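Local structure of purine nucleoside phosphorylase YlmD (6T1B) at residues Phe69-Trp74 / Gly96-Ala101; Arg73-Glu78 / Thr102-Val107; Gln86-Ser91 / Ala115-Ala120. The protein catalyses the phosphorolysis of adenosine, inosine and S-methyl-5'-thioadenosine to free purine base and ribose 1-phosphate derivative, and also deaminates adenosine. All blocks are in the same frame, centred on the assembly; numbering follows the deposited sequence.

Contact 1: Phe69-Trp74 / Gly96-Ala101; sequences FPLERW and GAQDFA. With NOS (inosine), chain B.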
ATOM      1  N   PHE A  69      -7.022  17.495  -2.657  1.00 17.50           N
ATOM      2  CA  PHE A  69      -5.985  17.269  -1.646  1.00 17.22           C
ATOM      3  C   PHE A  69      -4.667  17.632  -2.324  1.00 15.92           C
ATOM      4  O   PHE A  69      -4.045  16.799  -2.992  1.00 15.98           O
ATOM      5  CB  PHE A  69      -6.004  15.828  -1.137  1.00 18.70           C
ATOM      6  CG  PHE A  69      -5.638  15.689   0.312  1.00 17.31           C
ATOM      7  CD1 PHE A  69      -6.505  15.075   1.211  1.00 19.37           C
ATOM      8  CD2 PHE A  69      -4.439  16.189   0.787  1.00 16.26           C
ATOM      9  CE1 PHE A  69      -6.166  14.954   2.555  1.00 19.44           C
ATOM     10  CE2 PHE A  69      -4.096  16.069   2.127  1.00 19.14           C
ATOM     11  CZ  PHE A  69      -4.947  15.437   3.000  1.00 17.43           C
ATOM     12  N   PRO A  70      -4.245  18.899  -2.210  1.00 17.70           N
ATOM     13  CA  PRO A  70      -3.118  19.388  -3.011  1.00 18.62           C
ATOM     14  C   PRO A  70      -1.845  18.568  -2.888  1.00 19.14           C
ATOM     15  O   PRO A  70      -1.508  18.049  -1.822  1.00 16.35           O
ATOM     16  CB  PRO A  70      -2.904  20.809  -2.477  1.00 19.03           C
ATOM     17  CG  PRO A  70      -4.299  21.237  -2.070  1.00 24.71           C
ATOM     18  CD  PRO A  70      -4.920  19.997  -1.484  1.00 18.84           C
ATOM     19  N   LEU A  71      -1.131  18.487  -4.009  1.00 18.35           N
ATOM     20  CA  LEU A  71       0.114  17.733  -4.091  1.00 15.45           C
ATOM     21  C   LEU A  71       1.132  18.231  -3.078  1.00 14.23           C
ATOM     22  O   LEU A  71       1.923  17.428  -2.565  1.00 14.66           O
ATOM     23  CB  LEU A  71       0.656  17.857  -5.523  1.00 15.57           C
ATOM     24  CG  LEU A  71       1.924  17.068  -5.835  1.00 15.55           C
ATOM     25  CD1 LEU A  71       1.858  15.605  -5.491  1.00 15.40           C
ATOM     26  CD2 LEU A  71       2.239  17.219  -7.330  1.00 17.95           C
ATOM     27  N   GLU A  72       1.114  19.529  -2.763  1.00 17.50           N
ATOM     28  CA  GLU A  72       2.017  20.098  -1.764  1.00 16.25           C
ATOM     29  C   GLU A  72       1.821  19.500  -0.371  1.00 16.08           C
ATOM     30  O   GLU A  72       2.657  19.721   0.517  1.00 19.06           O
ATOM     31  CB  GLU A  72       1.791  21.610  -1.683  1.00 23.01           C
ATOM     32  CG  GLU A  72       2.226  22.388  -2.920  1.00 35.61           C
ATOM     33  CD  GLU A  72       1.325  22.171  -4.130  1.00 42.95           C
ATOM     34  OE1 GLU A  72       0.129  21.866  -3.950  1.00 26.91           O
ATOM     35  OE2 GLU A  72       1.817  22.296  -5.273  1.00 55.39           O
ATOM     36  N   ARG A  73       0.718  18.792  -0.138  1.00 16.25           N
ATOM     37  CA  ARG A  73       0.423  18.213   1.165  1.00 15.15           C
ATOM     38  C   ARG A  73       0.677  16.711   1.237  1.00 14.11           C
ATOM     39  O   ARG A  73       0.371  16.089   2.261  1.00 13.39           O
ATOM     40  CB  ARG A  73      -1.020  18.538   1.573  1.00 18.65           C
ATOM     41  CG  ARG A  73      -1.228  20.019   1.847  1.00 26.18           C
ATOM     42  CD  ARG A  73      -2.678  20.360   2.065  1.00 56.13           C
ATOM     43  NE  ARG A  73      -2.924  21.772   1.793  1.00 59.38           N
ATOM     44  CZ  ARG A  73      -4.128  22.332   1.786  1.00 82.07           C
ATOM     45  NH1 ARG A  73      -5.204  21.595   2.039  1.00 68.29           N
ATOM     46  NH2 ARG A  73      -4.252  23.626   1.524  1.00 60.41           N
ATOM     47  N   TRP A  74       1.255  16.117   0.195  1.00 12.83           N
ATOM     48  CA  TRP A  74       1.515  14.691   0.206  1.00 11.17           C
ATOM     49  C   TRP A  74       2.874  14.419   0.843  1.00 11.89           C
ATOM     50  O   TRP A  74       3.777  15.268   0.788  1.00 12.70           O
ATOM     51  CB  TRP A  74       1.545  14.109  -1.204  1.00 13.24           C
ATOM     52  CG  TRP A  74       0.325  14.271  -2.032  1.00 12.16           C
ATOM     53  CD1 TRP A  74      -0.781  15.037  -1.802  1.00 13.53           C
ATOM     54  CD2 TRP A  74       0.118  13.611  -3.276  1.00 11.94           C
ATOM     55  NE1 TRP A  74      -1.678  14.892  -2.854  1.00 12.42           N
ATOM     56  CE2 TRP A  74      -1.131  14.026  -3.770  1.00 14.18           C
ATOM     57  CE3 TRP A  74       0.867  12.697  -4.021  1.00 12.17           C
ATOM     58  CZ2 TRP A  74      -1.631  13.557  -4.986  1.00 12.79           C
ATOM     59  CZ3 TRP A  74       0.374  12.267  -5.237  1.00 12.69           C
ATOM     60  CH2 TRP A  74      -0.860  12.684  -5.691  1.00 12.94           C
ATOM     61  N   GLY A  96       9.160  14.089  -1.473  1.00 13.85           N
ATOM     62  CA  GLY A  96       8.950  13.105  -2.503  1.00 12.49           C
ATOM     63  C   GLY A  96       7.731  13.330  -3.363  1.00 12.61           C
ATOM     64  O   GLY A  96       7.399  12.462  -4.182  1.00 14.58           O
ATOM     65  N   ALA A  97       7.046  14.450  -3.206  1.00 12.93           N
ATOM     66  CA  ALA A  97       5.784  14.646  -3.924  1.00 13.90           C
ATOM     67  C   ALA A  97       6.013  14.951  -5.401  1.00 15.54           C
ATOM     68  O   ALA A  97       5.278  14.462  -6.268  1.00 15.08           O
ATOM     69  CB  ALA A  97       4.979  15.754  -3.266  1.00 14.76           C
ATOM     70  N   GLN A  98       7.025  15.748  -5.705  1.00 14.74           N
ATOM     71  CA  GLN A  98       7.373  16.081  -7.072  1.00 15.16           C
ATOM     72  C   GLN A  98       8.807  15.742  -7.423  1.00 18.73           C
ATOM     73  O   GLN A  98       9.184  15.857  -8.596  1.00 22.04           O
ATOM     74  CB  GLN A  98       7.155  17.583  -7.318  1.00 21.48           C
ATOM     75  CG  GLN A  98       5.718  17.987  -7.089  1.00 26.00           C
ATOM     76  CD  GLN A  98       5.467  19.447  -7.353  1.00 29.79           C
ATOM     77  OE1 GLN A  98       5.845  19.972  -8.393  1.00 28.92           O
ATOM     78  NE2 GLN A  98       4.828  20.118  -6.398  1.00 42.85           N
ATOM     79  N   ASP A  99       9.623  15.341  -6.450  1.00 18.64           N
ATOM     80  CA  ASP A  99      11.032  15.028  -6.682  1.00 16.21           C
ATOM     81  C   ASP A  99      11.320  13.781  -5.856  1.00 17.35           C
ATOM     82  O   ASP A  99      11.293  13.843  -4.619  1.00 16.71           O
ATOM     83  CB  ASP A  99      11.943  16.177  -6.251  1.00 18.36           C
ATOM     84  CG  ASP A  99      13.405  15.921  -6.589  1.00 23.81           C
ATOM     85  OD1 ASP A  99      14.158  16.896  -6.746  1.00 33.73           O
ATOM     86  OD2 ASP A  99      13.793  14.740  -6.730  1.00 30.25           O
ATOM     87  N   PHE A 100      11.590  12.648  -6.517  1.00 15.66           N
ATOM     88  CA  PHE A 100      11.813  11.415  -5.776  1.00 13.47           C
ATOM     89  C   PHE A 100      12.957  11.539  -4.778  1.00 14.56           C
ATOM     90  O   PHE A 100      12.932  10.888  -3.726  1.00 15.15           O
ATOM     91  CB  PHE A 100      12.123  10.285  -6.761  1.00 16.19           C
ATOM     92  CG  PHE A 100      12.226   8.943  -6.126  1.00 19.48           C
ATOM     93  CD1 PHE A 100      11.112   8.357  -5.535  1.00 25.36           C
ATOM     94  CD2 PHE A 100      13.413   8.252  -6.113  1.00 21.56           C
ATOM     95  CE1 PHE A 100      11.200   7.099  -4.930  1.00 25.66           C
ATOM     96  CE2 PHE A 100      13.501   6.994  -5.513  1.00 23.18           C
ATOM     97  CZ  PHE A 100      12.388   6.424  -4.924  1.00 24.74           C
ATOM     98  N   ALA A 101      13.960  12.357  -5.084  1.00 15.43           N
ATOM     99  CA  ALA A 101      15.128  12.467  -4.217  1.00 15.68           C
ATOM    100  C   ALA A 101      14.807  13.055  -2.853  1.00 16.70           C
ATOM    101  O   ALA A 101      15.633  12.930  -1.941  1.00 20.04           O
ATOM    102  CB  ALA A 101      16.216  13.295  -4.910  1.00 20.44           C
TER
HETATM  103  N9  NOS B 301       9.166   3.095  -7.539  1.00 28.56           N
HETATM  104  C4  NOS B 301       8.752   3.999  -6.633  1.00 26.01           C
HETATM  105  N3  NOS B 301       8.590   3.967  -5.160  1.00 25.85           N
HETATM  106  C2  NOS B 301       8.156   5.150  -4.473  1.00 25.92           C
HETATM  107  N1  NOS B 301       7.872   6.366  -5.182  1.00 25.76           N
HETATM  108  C6  NOS B 301       8.008   6.453  -6.586  1.00 23.83           C
HETATM  109  O6  NOS B 301       7.742   7.494  -7.122  1.00 19.81           O
HETATM  110  C5  NOS B 301       8.475   5.168  -7.300  1.00 24.18           C
HETATM  111  N7  NOS B 301       8.660   4.943  -8.563  1.00 21.97           N
HETATM  112  C8  NOS B 301       9.090   3.695  -8.733  1.00 27.12           C
HETATM  113  C5' NOS B 301       7.114   0.218  -5.088  1.00 40.47           C
HETATM  114  O5' NOS B 301       6.148  -0.803  -5.322  1.00 41.78           O
HETATM  115  C4' NOS B 301       8.314   0.044  -5.985  1.00 38.12           C
HETATM  116  O4' NOS B 301       8.253   1.046  -7.024  1.00 35.88           O
HETATM  117  C1' NOS B 301       9.491   1.718  -7.127  1.00 33.55           C
HETATM  118  C2' NOS B 301      10.191   1.545  -5.782  1.00 36.43           C
HETATM  119  O2' NOS B 301      11.602   1.575  -5.950  1.00 37.52           O
HETATM  120  C3' NOS B 301       9.681   0.182  -5.313  1.00 38.34           C
HETATM  121  O3' NOS B 301      10.551  -0.851  -5.803  1.00 39.57           O
HETATM  122  O   HOH W   1       4.518  19.141  -3.723  1.00 40.47           O
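Leu71 O, against which Ala97 CB packs at 3.6 Å, takes two hydrogen bonds. Trp74 N donates to Leu71 O at 3.1 Å, closing the short 3-10 turn 71-73. A water also donates to Leu71 O, but that bond is weak at 3.3 Å. The same water accepts from Gln98 NE2 at 2.9 Å, so it links the two segments through one sound and one weak bond.

Leu71 supplies most of the apolar surface on its side. Its CG is anti to the backbone N (chi1 -177°), and the two methyls divide between partners. Leu71 CD1 meets Ala97 CB at 3.8 Å and also rests over one face of the Trp74 ring, offset toward the rim. Leu71 CD2 touches Gln98 CG at 3.6 Å. Beyond CG the Gln98 chain is extended, and its amide nitrogen reaches the water. Glu72 OE2 stands near that amide, with carboxylate and amide planes perpendicular, but its charge is paired with Arg61.

The Trp74 indole N-H is bonded within the same segment. Its NE1 donates to Phe69 O at 3.0 Å with an N-H...O angle of 162°. The carbonyl oxygen lies in the ring plane, while NE1 stands above the carbonyl plane. Arg60 of helix 53-67 binds the Gly96 and Ala97 carbonyls, which ties the second loop to that helix.

The same loop continues to the inosine pocket. Phe100 CE1 comes 3.4 Å from inosine N1, and the base nitrogen meets the phenyl ring at its edge. The segments are thus joined by packing of Leu71 on Ala97 and on the aliphatic part of Gln98, with a weak water bridge. No direct polar bond spans them, so the join is mostly apolar, beside the loop whose Phe100 lines the purine site.

Contact 2: Arg73-Glu78 / Thr102-Val107; sequences RWVCCE and TAVPGV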
ATOM      1  N   ARG A  73       0.718  18.792  -0.138  1.00 16.25           N
ATOM      2  CA  ARG A  73       0.423  18.213   1.165  1.00 15.15           C
ATOM      3  C   ARG A  73       0.677  16.711   1.237  1.00 14.11           C
ATOM      4  O   ARG A  73       0.371  16.089   2.261  1.00 13.39           O
ATOM      5  CB  ARG A  73      -1.020  18.538   1.573  1.00 18.65           C
ATOM      6  CG  ARG A  73      -1.228  20.019   1.847  1.00 26.18           C
ATOM      7  CD  ARG A  73      -2.678  20.360   2.065  1.00 56.13           C
ATOM      8  NE  ARG A  73      -2.924  21.772   1.793  1.00 59.38           N
ATOM      9  CZ  ARG A  73      -4.128  22.332   1.786  1.00 82.07           C
ATOM     10  NH1 ARG A  73      -5.204  21.595   2.039  1.00 68.29           N
ATOM     11  NH2 ARG A  73      -4.252  23.626   1.524  1.00 60.41           N
ATOM     12  N   TRP A  74       1.255  16.117   0.195  1.00 12.83           N
ATOM     13  CA  TRP A  74       1.515  14.691   0.206  1.00 11.17           C
ATOM     14  C   TRP A  74       2.874  14.419   0.843  1.00 11.89           C
ATOM     15  O   TRP A  74       3.777  15.268   0.788  1.00 12.70           O
ATOM     16  CB  TRP A  74       1.545  14.109  -1.204  1.00 13.24           C
ATOM     17  CG  TRP A  74       0.325  14.271  -2.032  1.00 12.16           C
ATOM     18  CD1 TRP A  74      -0.781  15.037  -1.802  1.00 13.53           C
ATOM     19  CD2 TRP A  74       0.118  13.611  -3.276  1.00 11.94           C
ATOM     20  NE1 TRP A  74      -1.678  14.892  -2.854  1.00 12.42           N
ATOM     21  CE2 TRP A  74      -1.131  14.026  -3.770  1.00 14.18           C
ATOM     22  CE3 TRP A  74       0.867  12.697  -4.021  1.00 12.17           C
ATOM     23  CZ2 TRP A  74      -1.631  13.557  -4.986  1.00 12.79           C
ATOM     24  CZ3 TRP A  74       0.374  12.267  -5.237  1.00 12.69           C
ATOM     25  CH2 TRP A  74      -0.860  12.684  -5.691  1.00 12.94           C
ATOM     26  N   VAL A  75       3.045  13.203   1.383  1.00 11.41           N
ATOM     27  CA  VAL A  75       4.338  12.724   1.868  1.00 10.66           C
ATOM     28  C   VAL A  75       4.578  11.346   1.279  1.00 10.98           C
ATOM     29  O   VAL A  75       3.724  10.466   1.402  1.00 10.60           O
ATOM     30  CB  VAL A  75       4.390  12.640   3.398  1.00 11.94           C
ATOM     31  CG1 VAL A  75       5.778  12.202   3.832  1.00 12.74           C
ATOM     32  CG2 VAL A  75       4.027  13.960   4.042  1.00 13.30           C
ATOM     33  N   CYS A  76       5.734  11.172   0.640  1.00 10.39           N
ATOM     34  CA  CYS A  76       6.143   9.941  -0.005  1.00 11.02           C
ATOM     35  C   CYS A  76       7.421   9.434   0.654  1.00 12.10           C
ATOM     36  O   CYS A  76       8.153  10.188   1.321  1.00 11.98           O
ATOM     37  CB  CYS A  76       6.405  10.201  -1.493  1.00 11.01           C
ATOM     38  SG  CYS A  76       4.933  10.761  -2.406  1.00 12.36           S
ATOM     39  N   CYS A  77       7.715   8.164   0.406  1.00 10.40           N
ATOM     40  CA  CYS A  77       8.932   7.544   0.915  1.00 10.59           C
ATOM     41  C   CYS A  77       9.644   6.756  -0.171  1.00 11.05           C
ATOM     42  O   CYS A  77       9.108   6.498  -1.247  1.00 11.11           O
ATOM     43  CB  CYS A  77       8.644   6.674   2.139  1.00 11.80           C
ATOM     44  SG  CYS A  77       7.530   5.288   1.891  1.00 11.44           S
ATOM     45  N   GLU A  78      10.897   6.418   0.118  1.00 10.92           N
ATOM     46  CA  GLU A  78      11.766   5.833  -0.889  1.00 11.36           C
ATOM     47  C   GLU A  78      11.298   4.458  -1.318  1.00 11.67           C
ATOM     48  O   GLU A  78      11.509   4.074  -2.473  1.00 13.21           O
ATOM     49  CB  GLU A  78      13.183   5.730  -0.351  1.00 12.27           C
ATOM     50  CG  GLU A  78      14.180   5.294  -1.370  1.00 13.10           C
ATOM     51  CD  GLU A  78      15.606   5.240  -0.816  1.00 14.46           C
ATOM     52  OE1 GLU A  78      16.526   4.901  -1.633  1.00 18.85           O
ATOM     53  OE2 GLU A  78      15.852   5.536   0.373  1.00 14.83           O
ATOM     54  N   THR A 102      13.657  13.710  -2.677  1.00 14.70           N
ATOM     55  CA  THR A 102      13.301  14.267  -1.377  1.00 14.49           C
ATOM     56  C   THR A 102      12.331  13.389  -0.596  1.00 14.91           C
ATOM     57  O   THR A 102      11.896  13.786   0.488  1.00 14.73           O
ATOM     58  CB  THR A 102      12.727  15.692  -1.472  1.00 17.60           C
ATOM     59  OG1 THR A 102      11.436  15.679  -2.092  1.00 18.13           O
ATOM     60  CG2 THR A 102      13.658  16.606  -2.228  1.00 22.10           C
ATOM     61  N   ALA A 103      11.960  12.227  -1.124  1.00 12.83           N
ATOM     62  CA  ALA A 103      11.117  11.303  -0.379  1.00 11.93           C
ATOM     63  C   ALA A 103      11.785  10.903   0.937  1.00 12.88           C
ATOM     64  O   ALA A 103      13.006  10.930   1.064  1.00 14.45           O
ATOM     65  CB  ALA A 103      10.883  10.047  -1.217  1.00 13.31           C
ATOM     66  N   VAL A 104      10.977  10.524   1.918  1.00 12.62           N
ATOM     67  CA  VAL A 104      11.511  10.076   3.201  1.00 12.16           C
ATOM     68  C   VAL A 104      12.406   8.876   2.926  1.00 12.48           C
ATOM     69  O   VAL A 104      11.922   7.872   2.387  1.00 13.21           O
ATOM     70  CB  VAL A 104      10.375   9.698   4.163  1.00 12.88           C
ATOM     71  CG1 VAL A 104      10.931   9.173   5.475  1.00 13.62           C
ATOM     72  CG2 VAL A 104       9.452  10.855   4.381  1.00 14.04           C
ATOM     73  N   PRO A 105      13.685   8.905   3.295  1.00 14.64           N
ATOM     74  CA  PRO A 105      14.587   7.843   2.849  1.00 13.41           C
ATOM     75  C   PRO A 105      14.492   6.573   3.681  1.00 14.44           C
ATOM     76  O   PRO A 105      14.230   6.593   4.884  1.00 15.25           O
ATOM     77  CB  PRO A 105      15.977   8.480   3.002  1.00 18.12           C
ATOM     78  CG  PRO A 105      15.797   9.500   4.058  1.00 19.79           C
ATOM     79  CD  PRO A 105      14.411  10.029   3.922  1.00 16.84           C
ATOM     80  N   GLY A 106      14.703   5.448   3.003  1.00 13.80           N
ATOM     81  CA  GLY A 106      14.985   4.195   3.678  1.00 13.80           C
ATOM     82  C   GLY A 106      13.793   3.523   4.323  1.00 13.60           C
ATOM     83  O   GLY A 106      13.994   2.601   5.124  1.00 17.33           O
ATOM     84  N   VAL A 107      12.574   3.961   4.039  1.00 13.03           N
ATOM     85  CA  VAL A 107      11.411   3.380   4.685  1.00 12.72           C
ATOM     86  C   VAL A 107      10.383   2.957   3.646  1.00 10.78           C
ATOM     87  O   VAL A 107      10.335   3.477   2.525  1.00 11.65           O
ATOM     88  CB  VAL A 107      10.769   4.282   5.766  1.00 15.42           C
ATOM     89  CG1 VAL A 107      11.789   4.806   6.753  1.00 13.15           C
ATOM     90  CG2 VAL A 107      10.008   5.419   5.151  1.00 15.05           C
TER
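Cys77 and Val104 pair backbone to backbone as a single beta bridge, and this is the tight part of the contact. Val104 N donates to Cys76 O at 2.9 Å with an N-H...O angle of 167°. Val104 O accepts from Glu78 N at 2.9 Å, a more bent bond. One residue thus bonds to both neighbours of Cys77, the pattern of a parallel bridge. Cys77 CA adds a CA-H...O contact to Val104 O at 3.3 Å.

Buried side chains fill in around the bridge. Val107 CG2 sits between its own backbone N and carbonyl carbon (chi1 of CG1 -50°) and touches Cys77 CB at 3.5 Å. Val104 CG2 reaches Val75 CG1 at 4.0 Å. On the other flank, Ala103 CB packs on Cys77 C at 3.7 Å.

The more exposed side has fewer contacts, chiefly those of the Glu78 carboxylate. The Glu78 chain is extended from CB to the carboxylate and runs past Pro105 to Gly106. Glu78 OE2 accepts from Gly106 N at 2.9 Å, on the anti side of the carboxylate. Gly106 has positive phi, which favours glycine. An alanine in place of Glu78 would probably leave Gly106 N without this acceptor and set the 105-106 turn freer to move.

Cys77 and Glu78 also touch the inosine. Main-chain bonds thus hold the Cys76-Glu78 part of the pocket wall to Val104, while the side-chain carboxylate holds the 105-106 turn.

Contact 3: Gln86-Ser91 / Ala115-Ala120; sequences QKVTKS and AGVLLA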
ATOM      1  N   GLN A  86       8.238   5.366   9.196  1.00 12.38           N
ATOM      2  CA  GLN A  86       8.509   6.689   9.749  0.54 14.71           C
ATOM      3  C   GLN A  86       7.207   7.409  10.081  1.00 13.46           C
ATOM      4  O   GLN A  86       6.296   7.452   9.246  1.00 13.00           O
ATOM      5  CB  GLN A  86       9.273   7.542   8.731  0.54 18.14           C
ATOM      6  CG  GLN A  86       9.924   8.776   9.311  0.54 19.00           C
ATOM      7  CD  GLN A  86      11.304   8.464   9.855  0.54 34.16           C
ATOM      8  OE1 GLN A  86      12.265   8.330   9.096  0.54 42.15           O
ATOM      9  NE2 GLN A  86      11.403   8.313  11.158  0.54 32.27           N
ATOM     10  N   LYS A  87       7.130   7.981  11.271  1.00 14.06           N
ATOM     11  CA  LYS A  87       6.057   8.904  11.610  1.00 13.57           C
ATOM     12  C   LYS A  87       6.345  10.240  10.947  1.00 14.15           C
ATOM     13  O   LYS A  87       7.473  10.752  11.015  1.00 16.92           O
ATOM     14  CB  LYS A  87       6.013   9.105  13.117  1.00 14.90           C
ATOM     15  CG  LYS A  87       4.969  10.110  13.568  1.00 15.80           C
ATOM     16  CD  LYS A  87       4.906  10.198  15.069  1.00 19.26           C
ATOM     17  CE  LYS A  87       3.819  11.168  15.558  1.00 22.90           C
ATOM     18  NZ  LYS A  87       3.578  11.034  17.025  1.00 27.17           N
ATOM     19  N   VAL A  88       5.334  10.805  10.285  1.00 13.46           N
ATOM     20  CA  VAL A  88       5.484  12.098   9.628  1.00 13.78           C
ATOM     21  C   VAL A  88       4.422  13.080  10.086  1.00 14.47           C
ATOM     22  O   VAL A  88       3.387  12.703  10.645  1.00 15.05           O
ATOM     23  CB  VAL A  88       5.450  11.963   8.093  1.00 14.00           C
ATOM     24  CG1 VAL A  88       6.642  11.131   7.628  1.00 14.03           C
ATOM     25  CG2 VAL A  88       4.134  11.321   7.634  1.00 13.18           C
ATOM     26  N   THR A  89       4.700  14.368   9.849  1.00 14.48           N
ATOM     27  CA  THR A  89       3.846  15.465  10.274  1.00 16.27           C
ATOM     28  C   THR A  89       3.758  16.491   9.152  1.00 15.79           C
ATOM     29  O   THR A  89       4.317  16.320   8.070  1.00 15.66           O
ATOM     30  CB  THR A  89       4.402  16.158  11.527  1.00 19.50           C
ATOM     31  OG1 THR A  89       5.627  16.835  11.179  1.00 20.19           O
ATOM     32  CG2 THR A  89       4.650  15.161  12.641  1.00 17.52           C
ATOM     33  N   LYS A  90       3.063  17.595   9.422  1.00 18.55           N
ATOM     34  CA  LYS A  90       2.967  18.641   8.403  1.00 22.73           C
ATOM     35  C   LYS A  90       4.334  19.177   8.002  1.00 18.98           C
ATOM     36  O   LYS A  90       4.479  19.675   6.876  1.00 21.06           O
ATOM     37  CB  LYS A  90       1.986  19.726   8.840  1.00 22.00           C
ATOM     38  CG  LYS A  90       0.540  19.312   8.559  1.00 53.71           C
ATOM     39  CD  LYS A  90      -0.510  20.134   9.294  1.00 51.51           C
ATOM     40  CE  LYS A  90      -0.407  21.605   8.970  1.00 55.56           C
ATOM     41  NZ  LYS A  90      -1.711  22.289   9.194  1.00 57.26           N
ATOM     42  N   SER A  91       5.356  19.029   8.853  1.00 20.38           N
ATOM     43  CA  SER A  91       6.683  19.508   8.481  0.61 23.80           C
ATOM     44  C   SER A  91       7.303  18.675   7.366  1.00 22.23           C
ATOM     45  O   SER A  91       8.300  19.107   6.774  1.00 22.94           O
ATOM     46  CB  SER A  91       7.616  19.543   9.692  0.61 26.70           C
ATOM     47  OG  SER A  91       7.930  18.247  10.163  0.61 24.96           O
ATOM     48  N   ALA A 115      -4.079  15.874  10.623  1.00 17.67           N
ATOM     49  CA  ALA A 115      -4.846  16.084   9.405  1.00 16.60           C
ATOM     50  C   ALA A 115      -4.054  16.938   8.415  1.00 20.26           C
ATOM     51  O   ALA A 115      -3.073  17.602   8.764  1.00 19.52           O
ATOM     52  CB  ALA A 115      -6.184  16.750   9.711  1.00 20.61           C
ATOM     53  N   GLY A 116      -4.502  16.930   7.164  1.00 17.34           N
ATOM     54  CA  GLY A 116      -3.846  17.746   6.158  1.00 18.36           C
ATOM     55  C   GLY A 116      -2.586  17.153   5.575  1.00 15.38           C
ATOM     56  O   GLY A 116      -1.834  17.858   4.897  1.00 18.66           O
ATOM     57  N   VAL A 117      -2.353  15.860   5.762  1.00 14.37           N
ATOM     58  CA  VAL A 117      -1.137  15.180   5.339  1.00 12.13           C
ATOM     59  C   VAL A 117      -1.573  13.922   4.599  1.00 15.10           C
ATOM     60  O   VAL A 117      -2.161  13.020   5.205  1.00 15.07           O
ATOM     61  CB  VAL A 117      -0.262  14.810   6.554  1.00 14.82           C
ATOM     62  CG1 VAL A 117       0.945  14.025   6.121  1.00 15.88           C
ATOM     63  CG2 VAL A 117       0.126  16.065   7.298  1.00 17.35           C
ATOM     64  N   LEU A 118      -1.287  13.839   3.306  1.00 11.82           N
ATOM     65  CA  LEU A 118      -1.675  12.683   2.511  1.00 12.75           C
ATOM     66  C   LEU A 118      -0.491  11.747   2.378  1.00 11.13           C
ATOM     67  O   LEU A 118       0.469  12.051   1.674  1.00 11.80           O
ATOM     68  CB  LEU A 118      -2.203  13.096   1.135  1.00 12.39           C
ATOM     69  CG  LEU A 118      -2.926  11.959   0.407  1.00 11.32           C
ATOM     70  CD1 LEU A 118      -4.298  11.676   1.001  1.00 13.63           C
ATOM     71  CD2 LEU A 118      -3.020  12.213  -1.097  1.00 13.07           C
ATOM     72  N   LEU A 119      -0.548  10.586   3.030  1.00 11.06           N
ATOM     73  CA  LEU A 119       0.480   9.577   2.855  1.00 10.38           C
ATOM     74  C   LEU A 119       0.273   8.962   1.484  1.00 10.33           C
ATOM     75  O   LEU A 119      -0.863   8.612   1.126  1.00 11.59           O
ATOM     76  CB  LEU A 119       0.354   8.502   3.932  1.00  9.84           C
ATOM     77  CG  LEU A 119       0.298   9.067   5.364  1.00 12.26           C
ATOM     78  CD1 LEU A 119       0.163   7.898   6.332  1.00 12.42           C
ATOM     79  CD2 LEU A 119       1.458   9.917   5.709  1.00 12.21           C
ATOM     80  N   ALA A 120       1.346   8.779   0.724  1.00  9.89           N
ATOM     81  CA  ALA A 120       1.220   8.402  -0.676  1.00 10.25           C
ATOM     82  C   ALA A 120       2.359   7.455  -1.033  1.00 10.74           C
ATOM     83  O   ALA A 120       3.530   7.860  -1.043  1.00 10.77           O
ATOM     84  CB  ALA A 120       1.236   9.665  -1.540  1.00 12.13           C
TER
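Val88 and Leu119 meet where the two six-stranded mixed sheets of the fold pack together. Segment 86-91 carries edge strand 85-87 of one sheet, and Leu119 belongs to strand 118-123 of the other. The touching parts run at 129° to each other.

The contact is chiefly apolar. Val88 CG2 lies 3.6 Å from Leu119 CD2, and the two side chains cross obliquely. Val88 CG2 also faces Val117 CG1, more distantly at 4.4 Å. Leu110 and Val75 touch Val88 as well, so the valine has neighbours from both sheets. Next along, Val117 CG2 packs on the aliphatic part of Lys90, 3.5 Å from Lys90 CG.

The polar bonds here are made within segment 86-91 or to residues beyond the two segments. Thr89 OG1 accepts from Ser91 N at 3.2 Å, an ST turn that starts the short 3-10 segment. Lys90 N is bonded to Glu114, and Lys90 NZ makes a salt bridge with Glu272. A bend at chi3 (58°) turns Lys90 CE off the line of the chain, just beyond CG and CD, which touch Val117 and Ala115 O.

Backbone shape matters at Gly116. At its backbone angles any CB would collide with Ala115 O, which explains a glycine here. A CB there would also come near Lys90 CD, which already lies 3.6 Å from Ala115 O.

How the contacts relate
The three contacts form a compact group on one side of the chain's centre. Contact 1 and contact 2 have centres about 9 Å apart, contacts 2 and 3 about 10 Å, and contacts 1 and 3 about 11 Å. Contacts 1 and 2 share Arg73 and Trp74, and Gly96 N probably bonds to Thr102 OG1 between them. All three first segments precede all three second segments, in the order 1, 2, 3, so contact 3 interleaves with both others. Strand 74-75 borders strand 118-123 in one sheet, linking contact 2 to contact 3. Contacts 1 and 2 carry pocket residues for inosine, whereas contact 3 joins the two sheets and carries no pocket residue.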